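Local atomic coordinates of probable TonB-dependent receptor (Pseudomonas aeruginosa, PDB entry 4K3F), a protein that probably binds methionine in the periplasm as the lipoprotein component of an uptake system. Residues E83-S89 / D185-G191. Numbering follows the deposited sequence.
Sequences EPLGAYS and DALAIEG. With MSE (selenomethionine), chain B.
At the edge of one sheet of this two-domain, periplasmic-binding-protein-like fold, the short outermost strand 188-189 runs antiparallel to strand 86-88, whose other neighbour is strand 167-170. Residues 185-191 enter from helix 182-185. A water bridges Asp185 O (2.8 Å) and Ser89 N (2.9 Å), and Asp185 CB lies at the edge of the Tyr88 ring. Ala186 then leaves helical geometry (phi/psi -69/137) and lays its CB 4.3 Å from Tyr88 CE2. Leu187 returns to helical angles (-79/-24), a kink before the strand, and gives its N to Ala87 O at 2.7 Å. Ala188 is extended (-156/155); its O accepts Ala87 N at 3.0 Å, and the CB atoms of Ala87 and Ala188 sit 4.4 Å apart. Ile189 faces Gly86 in a non-hydrogen-bonded pair (CA-CA 4.3 Å), with Ile189 CG1 4.0 Å from Pro84 CB. A side chain at Gly86 would crowd Ala186 CB and clash with Tyr88 OH. Glu190 N closes the ladder on Leu85 O at 3.0 Å. The Glu190 side chain (chi1 m, chi2 t) reaches across to 83-89, so that Glu190 OE1 accepts Leu85 N at 2.9 Å while forming a salt bridge to Arg115, a ligand-pocket residue. Just before Pro84, 83-89 begins in that pocket, where Glu83 OE1 accepts the selenomethionine N at 2.6 Å.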
loop_
_atom_site.group_PDB
_atom_site.type_symbol
_atom_site.label_atom_id
_atom_site.label_comp_id
_atom_site.label_asym_id
_atom_site.label_seq_id
_atom_site.Cartn_x
_atom_site.Cartn_y
_atom_site.Cartn_z
ATOM N N GLU A 83 -1.470 -5.820 1.707
ATOM C CA GLU A 83 0.002 -5.912 1.814
ATOM C C GLU A 83 0.385 -5.656 3.252
ATOM O O GLU A 83 0.710 -4.535 3.604
ATOM C CB GLU A 83 0.680 -4.825 0.962
ATOM C CG GLU A 83 0.473 -4.969 -0.509
ATOM C CD GLU A 83 0.985 -3.785 -1.334
ATOM O OE1 GLU A 83 1.806 -2.931 -0.861
ATOM O OE2 GLU A 83 0.536 -3.710 -2.464
ATOM N N PRO A 84 0.340 -6.684 4.109
ATOM C CA PRO A 84 0.644 -6.417 5.518
ATOM C C PRO A 84 1.980 -5.698 5.702
ATOM O O PRO A 84 3.019 -6.129 5.181
ATOM C CB PRO A 84 0.636 -7.802 6.139
ATOM C CG PRO A 84 -0.365 -8.529 5.309
ATOM C CD PRO A 84 -0.115 -8.047 3.886
ATOM N N LEU A 85 1.938 -4.582 6.408
ATOM C CA LEU A 85 3.119 -3.714 6.548
ATOM C C LEU A 85 4.064 -4.290 7.592
ATOM O O LEU A 85 3.630 -4.638 8.709
ATOM C CB LEU A 85 2.666 -2.330 6.963
ATOM C CG LEU A 85 3.836 -1.344 6.898
ATOM C CD1 LEU A 85 3.463 -0.180 6.038
ATOM C CD2 LEU A 85 4.153 -0.978 8.304
ATOM N N GLY A 86 5.349 -4.351 7.234
ATOM C CA GLY A 86 6.383 -4.814 8.104
ATOM C C GLY A 86 7.338 -3.738 8.600
ATOM O O GLY A 86 7.516 -2.671 7.974
ATOM N N ALA A 87 7.993 -4.069 9.707
ATOM C CA ALA A 87 9.109 -3.313 10.283
ATOM C C ALA A 87 10.407 -4.060 9.993
ATOM O O ALA A 87 10.495 -5.258 10.256
ATOM C CB ALA A 87 8.898 -3.147 11.785
ATOM N N TYR A 88 11.388 -3.359 9.423
ATOM C CA TYR A 88 12.626 -3.933 8.965
ATOM C C TYR A 88 13.789 -3.258 9.646
ATOM O O TYR A 88 13.706 -2.113 10.059
ATOM C CB TYR A 88 12.774 -3.805 7.433
ATOM C CG TYR A 88 11.616 -4.386 6.674
ATOM C CD1 TYR A 88 10.512 -3.612 6.352
ATOM C CD2 TYR A 88 11.604 -5.710 6.285
ATOM C CE1 TYR A 88 9.430 -4.143 5.683
ATOM C CE2 TYR A 88 10.519 -6.237 5.613
ATOM C CZ TYR A 88 9.431 -5.461 5.321
ATOM O OH TYR A 88 8.343 -5.976 4.636
ATOM N N SER A 89 14.884 -3.993 9.787
ATOM C CA SER A 89 16.096 -3.423 10.343
ATOM C C SER A 89 17.322 -4.072 9.702
ATOM O O SER A 89 17.365 -5.272 9.547
ATOM C CB SER A 89 16.169 -3.664 11.847
ATOM O OG SER A 89 17.399 -3.173 12.375
ATOM N N ASP A 185 11.965 -11.403 6.936
ATOM C CA ASP A 185 12.851 -10.331 7.397
ATOM C C ASP A 185 12.162 -9.449 8.475
ATOM O O ASP A 185 12.862 -8.829 9.248
ATOM C CB ASP A 185 13.290 -9.401 6.230
ATOM C CG ASP A 185 14.104 -10.110 5.136
ATOM O OD1 ASP A 185 14.660 -11.197 5.424
ATOM O OD2 ASP A 185 14.212 -9.542 3.991
ATOM N N ALA A 186 10.824 -9.365 8.512
ATOM C CA ALA A 186 10.150 -8.355 9.347
ATOM C C ALA A 186 10.321 -8.658 10.839
ATOM O O ALA A 186 10.216 -9.812 11.253
ATOM C CB ALA A 186 8.668 -8.232 9.004
ATOM N N LEU A 187 10.602 -7.621 11.629
ATOM C CA LEU A 187 10.630 -7.742 13.097
ATOM C C LEU A 187 9.258 -7.721 13.711
ATOM O O LEU A 187 9.079 -8.155 14.858
ATOM C CB LEU A 187 11.482 -6.633 13.736
ATOM C CG LEU A 187 12.997 -6.796 13.671
ATOM C CD1 LEU A 187 13.452 -6.742 12.225
ATOM C CD2 LEU A 187 13.733 -5.744 14.504
ATOM N N ALA A 188 8.306 -7.128 12.998
ATOM C CA ALA A 188 6.902 -7.075 13.373
ATOM C C ALA A 188 6.140 -6.887 12.073
ATOM O O ALA A 188 6.663 -6.345 11.117
ATOM C CB ALA A 188 6.634 -5.896 14.293
ATOM N N ILE A 189 4.894 -7.311 12.059
ATOM C CA ILE A 189 4.096 -7.191 10.868
ATOM C C ILE A 189 2.629 -7.113 11.195
ATOM O O ILE A 189 2.171 -7.723 12.179
ATOM C CB ILE A 189 4.338 -8.389 9.930
ATOM C CG1 ILE A 189 3.766 -8.101 8.550
ATOM C CG2 ILE A 189 3.759 -9.672 10.519
ATOM C CD1 ILE A 189 4.432 -8.904 7.490
ATOM N N GLU A 190 1.871 -6.390 10.375
ATOM C CA GLU A 190 0.416 -6.357 10.527
ATOM C C GLU A 190 -0.211 -7.738 10.309
ATOM O O GLU A 190 0.348 -8.584 9.592
ATOM C CB GLU A 190 -0.204 -5.457 9.488
ATOM C CG GLU A 190 0.127 -3.996 9.662
ATOM C CD GLU A 190 -0.474 -3.143 8.592
ATOM O OE1 GLU A 190 -0.572 -3.628 7.426
ATOM O OE2 GLU A 190 -0.830 -1.967 8.904
ATOM N N GLY A 191 -1.400 -7.931 10.852
ATOM C CA GLY A 191 -2.307 -8.988 10.351
ATOM C C GLY A 191 -2.888 -8.596 8.990
ATOM O O GLY A 191 -2.763 -7.437 8.551
HETATM N N MSE B 300 0.596 -0.749 -1.630
HETATM C CA MSE B 300 0.667 0.217 -0.496
HETATM C C MSE B 300 0.243 -0.545 0.756
HETATM O O MSE B 300 -0.734 -1.299 0.711
HETATM O OXT MSE B 300 0.865 -0.395 1.814
HETATM C CB MSE B 300 -0.238 1.439 -0.724
HETATM C CG MSE B 300 -0.153 2.441 0.402
HETATM SE SE MSE B 300 -1.461 3.881 0.134
HETATM C CE MSE B 300 -0.710 4.718 -1.384
HETATM O O HOH W 1 14.609 -6.736 8.879
#